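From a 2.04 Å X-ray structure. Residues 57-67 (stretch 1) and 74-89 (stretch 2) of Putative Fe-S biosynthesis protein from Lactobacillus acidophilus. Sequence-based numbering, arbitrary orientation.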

# COMPACT_ATOMS: atom_id res chain seq x y z
N LYS A 57 0.14 6.96 -12.22
CA LYS A 57 -0.85 6.39 -13.11
C LYS A 57 -1.05 4.94 -12.69
O LYS A 57 -0.20 4.36 -12.00
CB LYS A 57 -0.39 6.46 -14.57
CG LYS A 57 -0.41 7.87 -15.15
CD LYS A 57 -0.12 7.89 -16.66
CE LYS A 57 -1.39 7.72 -17.50
NZ LYS A 57 -2.14 6.45 -17.21
N VAL A 58 -2.17 4.36 -13.08
CA VAL A 58 -2.47 2.98 -12.72
C VAL A 58 -1.51 1.98 -13.36
O VAL A 58 -1.02 2.20 -14.48
CB VAL A 58 -3.91 2.63 -13.13
CG1 VAL A 58 -4.91 3.48 -12.35
CG2 VAL A 58 -4.09 2.86 -14.63
N ASP A 59 -1.24 0.90 -12.65
CA ASP A 59 -0.38 -0.17 -13.14
C ASP A 59 -1.34 -1.33 -13.49
O ASP A 59 -2.00 -1.87 -12.60
CB ASP A 59 0.59 -0.63 -12.05
CG ASP A 59 1.59 -1.68 -12.55
OD1 ASP A 59 1.25 -2.49 -13.45
OD2 ASP A 59 2.72 -1.71 -12.03
N PRO A 60 -1.43 -1.70 -14.77
CA PRO A 60 -2.32 -2.79 -15.17
C PRO A 60 -2.08 -4.13 -14.45
O PRO A 60 -2.96 -4.98 -14.41
CB PRO A 60 -2.13 -2.88 -16.69
CG PRO A 60 -0.77 -2.25 -16.91
CD PRO A 60 -0.78 -1.10 -15.95
N ASP A 61 -0.89 -4.31 -13.88
CA ASP A 61 -0.60 -5.54 -13.14
C ASP A 61 -1.32 -5.53 -11.78
O ASP A 61 -1.37 -6.55 -11.09
CB ASP A 61 0.90 -5.70 -12.89
CG ASP A 61 1.65 -6.23 -14.11
OD1 ASP A 61 1.01 -6.47 -15.17
OD2 ASP A 61 2.89 -6.42 -14.00
N TYR A 62 -1.88 -4.38 -11.41
CA TYR A 62 -2.58 -4.24 -10.13
C TYR A 62 -3.89 -3.49 -10.38
O TYR A 62 -4.03 -2.33 -10.00
CB TYR A 62 -1.71 -3.44 -9.15
CG TYR A 62 -0.41 -4.12 -8.83
CD1 TYR A 62 -0.34 -5.13 -7.87
CD2 TYR A 62 0.76 -3.79 -9.51
CE1 TYR A 62 0.86 -5.79 -7.60
CE2 TYR A 62 1.97 -4.44 -9.24
CZ TYR A 62 2.00 -5.44 -8.29
OH TYR A 62 3.18 -6.11 -8.03
N PRO A 63 -4.87 -4.17 -11.00
CA PRO A 63 -6.19 -3.63 -11.35
C PRO A 63 -7.31 -3.68 -10.32
O PRO A 63 -8.31 -2.98 -10.48
CB PRO A 63 -6.55 -4.47 -12.56
CG PRO A 63 -6.14 -5.83 -12.09
CD PRO A 63 -4.78 -5.58 -11.42
N VAL A 64 -7.15 -4.50 -9.29
CA VAL A 64 -8.19 -4.65 -8.28
C VAL A 64 -8.29 -3.48 -7.31
O VAL A 64 -7.34 -3.16 -6.59
CB VAL A 64 -7.98 -5.94 -7.48
CG1 VAL A 64 -9.18 -6.17 -6.55
CG2 VAL A 64 -7.79 -7.10 -8.44
N LYS A 65 -9.46 -2.86 -7.29
CA LYS A 65 -9.68 -1.72 -6.42
C LYS A 65 -10.06 -2.13 -5.01
O LYS A 65 -10.83 -3.07 -4.81
CB LYS A 65 -10.78 -0.82 -6.99
CG LYS A 65 -10.40 -0.15 -8.30
CD LYS A 65 -11.54 0.72 -8.82
CE LYS A 65 -11.12 1.48 -10.07
NZ LYS A 65 -12.26 2.25 -10.65
N ILE A 66 -9.49 -1.43 -4.04
CA ILE A 66 -9.79 -1.68 -2.65
C ILE A 66 -10.74 -0.54 -2.30
O ILE A 66 -10.35 0.62 -2.31
CB ILE A 66 -8.53 -1.61 -1.77
CG1 ILE A 66 -7.54 -2.69 -2.21
CG2 ILE A 66 -8.90 -1.84 -0.31
CD1 ILE A 66 -6.22 -2.68 -1.44
N ALA A 67 -11.99 -0.90 -2.03
CA ALA A 67 -13.00 0.09 -1.70
C ALA A 67 -12.70 0.83 -0.41
O ALA A 67 -12.15 0.27 0.54
CB ALA A 67 -14.36 -0.59 -1.60
N ILE A 74 -6.61 3.35 -4.27
CA ILE A 74 -5.76 2.25 -3.82
C ILE A 74 -6.11 0.94 -4.51
O ILE A 74 -7.27 0.57 -4.62
CB ILE A 74 -5.83 2.09 -2.27
CG1 ILE A 74 -4.99 0.89 -1.82
CG2 ILE A 74 -7.29 1.96 -1.81
CD1 ILE A 74 -4.76 0.84 -0.32
N TYR A 75 -5.07 0.25 -4.98
CA TYR A 75 -5.23 -1.01 -5.71
C TYR A 75 -4.39 -2.16 -5.15
O TYR A 75 -3.58 -1.98 -4.25
CB TYR A 75 -4.81 -0.81 -7.16
CG TYR A 75 -5.64 0.19 -7.93
CD1 TYR A 75 -6.57 -0.23 -8.86
CD2 TYR A 75 -5.49 1.57 -7.73
CE1 TYR A 75 -7.34 0.68 -9.59
CE2 TYR A 75 -6.26 2.50 -8.45
CZ TYR A 75 -7.19 2.04 -9.38
OH TYR A 75 -7.96 2.92 -10.11
N THR A 76 -4.60 -3.34 -5.73
CA THR A 76 -3.86 -4.54 -5.39
C THR A 76 -4.02 -5.53 -6.54
O THR A 76 -4.61 -5.20 -7.57
CB THR A 76 -4.37 -5.17 -4.07
OG1 THR A 76 -3.40 -6.11 -3.60
CG2 THR A 76 -5.69 -5.89 -4.29
N SER A 77 -3.48 -6.74 -6.38
CA SER A 77 -3.59 -7.75 -7.43
C SER A 77 -4.33 -8.98 -6.94
O SER A 77 -4.60 -9.13 -5.74
CB SER A 77 -2.19 -8.15 -7.95
OG SER A 77 -1.42 -8.79 -6.95
N ASP A 78 -4.68 -9.87 -7.86
CA ASP A 78 -5.40 -11.07 -7.47
C ASP A 78 -4.54 -11.91 -6.54
O ASP A 78 -5.04 -12.53 -5.60
CB ASP A 78 -5.83 -11.85 -8.72
CG ASP A 78 -7.04 -11.21 -9.40
OD1 ASP A 78 -8.03 -10.92 -8.68
OD2 ASP A 78 -7.03 -10.99 -10.64
N PHE A 79 -3.24 -11.89 -6.76
CA PHE A 79 -2.33 -12.64 -5.90
C PHE A 79 -2.25 -12.04 -4.50
O PHE A 79 -2.33 -12.75 -3.50
CB PHE A 79 -0.93 -12.65 -6.49
CG PHE A 79 0.10 -13.21 -5.55
CD1 PHE A 79 0.08 -14.57 -5.22
CD2 PHE A 79 1.06 -12.39 -4.97
CE1 PHE A 79 1.02 -15.10 -4.33
CE2 PHE A 79 2.00 -12.90 -4.07
CZ PHE A 79 1.98 -14.26 -3.75
N ASP A 80 -2.05 -10.73 -4.44
CA ASP A 80 -1.92 -10.04 -3.16
C ASP A 80 -3.20 -9.99 -2.33
O ASP A 80 -3.13 -9.93 -1.11
CB ASP A 80 -1.38 -8.62 -3.38
CG ASP A 80 0.06 -8.60 -3.85
OD1 ASP A 80 0.96 -8.97 -3.05
OD2 ASP A 80 0.31 -8.22 -5.01
N LYS A 81 -4.36 -10.03 -2.97
CA LYS A 81 -5.61 -9.96 -2.21
C LYS A 81 -5.89 -11.18 -1.33
O LYS A 81 -6.65 -11.08 -0.37
CB LYS A 81 -6.80 -9.71 -3.14
CG LYS A 81 -7.08 -10.85 -4.09
CD LYS A 81 -8.27 -10.57 -5.00
CE LYS A 81 -8.53 -11.80 -5.86
NZ LYS A 81 -9.56 -11.58 -6.92
N THR A 82 -5.27 -12.31 -1.63
CA THR A 82 -5.49 -13.50 -0.83
C THR A 82 -4.84 -13.39 0.55
O THR A 82 -5.27 -14.06 1.50
CB THR A 82 -4.99 -14.78 -1.54
OG1 THR A 82 -3.66 -14.57 -2.03
CG2 THR A 82 -5.89 -15.12 -2.70
N MET A 83 -3.82 -12.54 0.67
CA MET A 83 -3.16 -12.36 1.96
C MET A 83 -3.65 -11.12 2.71
O MET A 83 -3.18 -10.83 3.82
CB MET A 83 -1.65 -12.29 1.78
CG MET A 83 -0.93 -13.52 2.33
SD MET A 83 0.46 -13.94 1.27
CE MET A 83 -0.45 -14.50 -0.18
N LEU A 84 -4.59 -10.39 2.12
CA LEU A 84 -5.13 -9.21 2.78
C LEU A 84 -6.32 -9.72 3.57
O LEU A 84 -6.66 -10.90 3.47
CB LEU A 84 -5.56 -8.16 1.74
CG LEU A 84 -4.39 -7.67 0.88
CD1 LEU A 84 -4.87 -6.65 -0.16
CD2 LEU A 84 -3.33 -7.06 1.78
N GLY A 85 -6.94 -8.86 4.37
CA GLY A 85 -8.07 -9.32 5.16
C GLY A 85 -9.30 -8.46 5.01
O GLY A 85 -9.25 -7.43 4.35
N PRO A 86 -10.43 -8.88 5.60
CA PRO A 86 -11.69 -8.14 5.53
C PRO A 86 -11.73 -6.92 6.44
O PRO A 86 -11.29 -6.98 7.59
CB PRO A 86 -12.73 -9.19 5.92
CG PRO A 86 -11.98 -9.99 6.95
CD PRO A 86 -10.60 -10.15 6.32
N ASN A 87 -12.27 -5.81 5.93
CA ASN A 87 -12.39 -4.56 6.68
C ASN A 87 -11.04 -4.11 7.23
O ASN A 87 -10.84 -4.01 8.44
CB ASN A 87 -13.39 -4.74 7.83
CG ASN A 87 -14.77 -5.14 7.34
OD1 ASN A 87 -15.38 -6.08 7.86
ND2 ASN A 87 -15.27 -4.42 6.35
N MET A 88 -10.12 -3.81 6.32
CA MET A 88 -8.79 -3.37 6.71
C MET A 88 -8.75 -1.94 7.20
O MET A 88 -9.53 -1.08 6.78
CB MET A 88 -7.80 -3.53 5.56
CG MET A 88 -7.55 -4.98 5.18
SD MET A 88 -6.41 -5.14 3.78
CE MET A 88 -7.53 -4.75 2.45
N VAL A 89 -7.81 -1.69 8.09
CA VAL A 89 -7.59 -0.38 8.65
C VAL A 89 -6.10 -0.09 8.60
O VAL A 89 -5.28 -0.93 8.97
CB VAL A 89 -8.05 -0.32 10.13
CG1 VAL A 89 -7.60 1.00 10.76
CG2 VAL A 89 -9.57 -0.46 10.22
O HOH W 1 -9.76 2.28 -4.62

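The apolar centre of this contact is Ile66, a buried residue whose CA-to-CB bond points toward the second stretch. Ile66 CB lies 3.8 Å from Ile74 CG2, Ile66 CG2 lies 4.2 Å from Met88 CE, and Ile66 CD1 lies 4.4 Å from Leu84 CD1. Isoleucine suits such a place because its branched chain offers carbon in several directions and asks for no polar partner, while the flexible thioether of Met88 can be fitted against it. The same Ile66 CD1 also comes within 4.1 Å of CB of Thr76, a residue whose hydroxyl is satisfied elsewhere in the structure.

Around this centre the backbones run antiparallel. Ile66 N donates to Ile74 O at 3.0 Å, and its nearly straight angle of 171° makes this the best aligned of the three bonds between the stretches. Val64 and Thr76 form a hydrogen-bonded pair: Thr76 N gives a bond of 2.9 Å to Val64 O, whereas the return bond from Val64 N to Thr76 O, 3.1 Å long, is weak, bent to 134°. Val64 O also receives a CA-H...O contact from Tyr75 CA at 3.1 Å. Beta-branched side chains are at home in such extended backbone, and those of Val64 and Thr76 share one face of the sheet, with Val64 CB 3.9 Å from Thr76 CG2. Water 1 lies 2.9 Å from Ile66 O and 3.0 Å from Ile74 O, within hydrogen-bonding reach of both carbonyls.

The other face carries Lys65 and Tyr75, a non-hydrogen-bonded pair. The aliphatic part of Lys65 serves as an apolar surface: Lys65 CG lies 3.4 Å from Tyr75 CE1, while the extended chain carries the amine onward. The large tyrosine ring also meets Val58, whose CG1 is 4.0 Å from Tyr75 CZ.

At the polar border, a type I turn from Asp59 to Tyr62 leads into the pairing, steadied by Asp61 N donating to Asp59 OD1 at 2.8 Å. The Tyr62 ring packs by its CD1 3.5 Å from Ser77 CB, and Asp80 OD2 lies at the ring edge, 3.6 Å from Tyr62 CE1. Ser77 caps the following helix: its short side chain lets OG accept from Asp80 N at 3.2 Å and donate to Asp80 OD2 at 2.7 Å. Farther out, Lys81 NZ makes a very short salt bridge of 2.4 Å to Asp78 OD1, the oxygen that approaches Val64 CG2 to 3.8 Å.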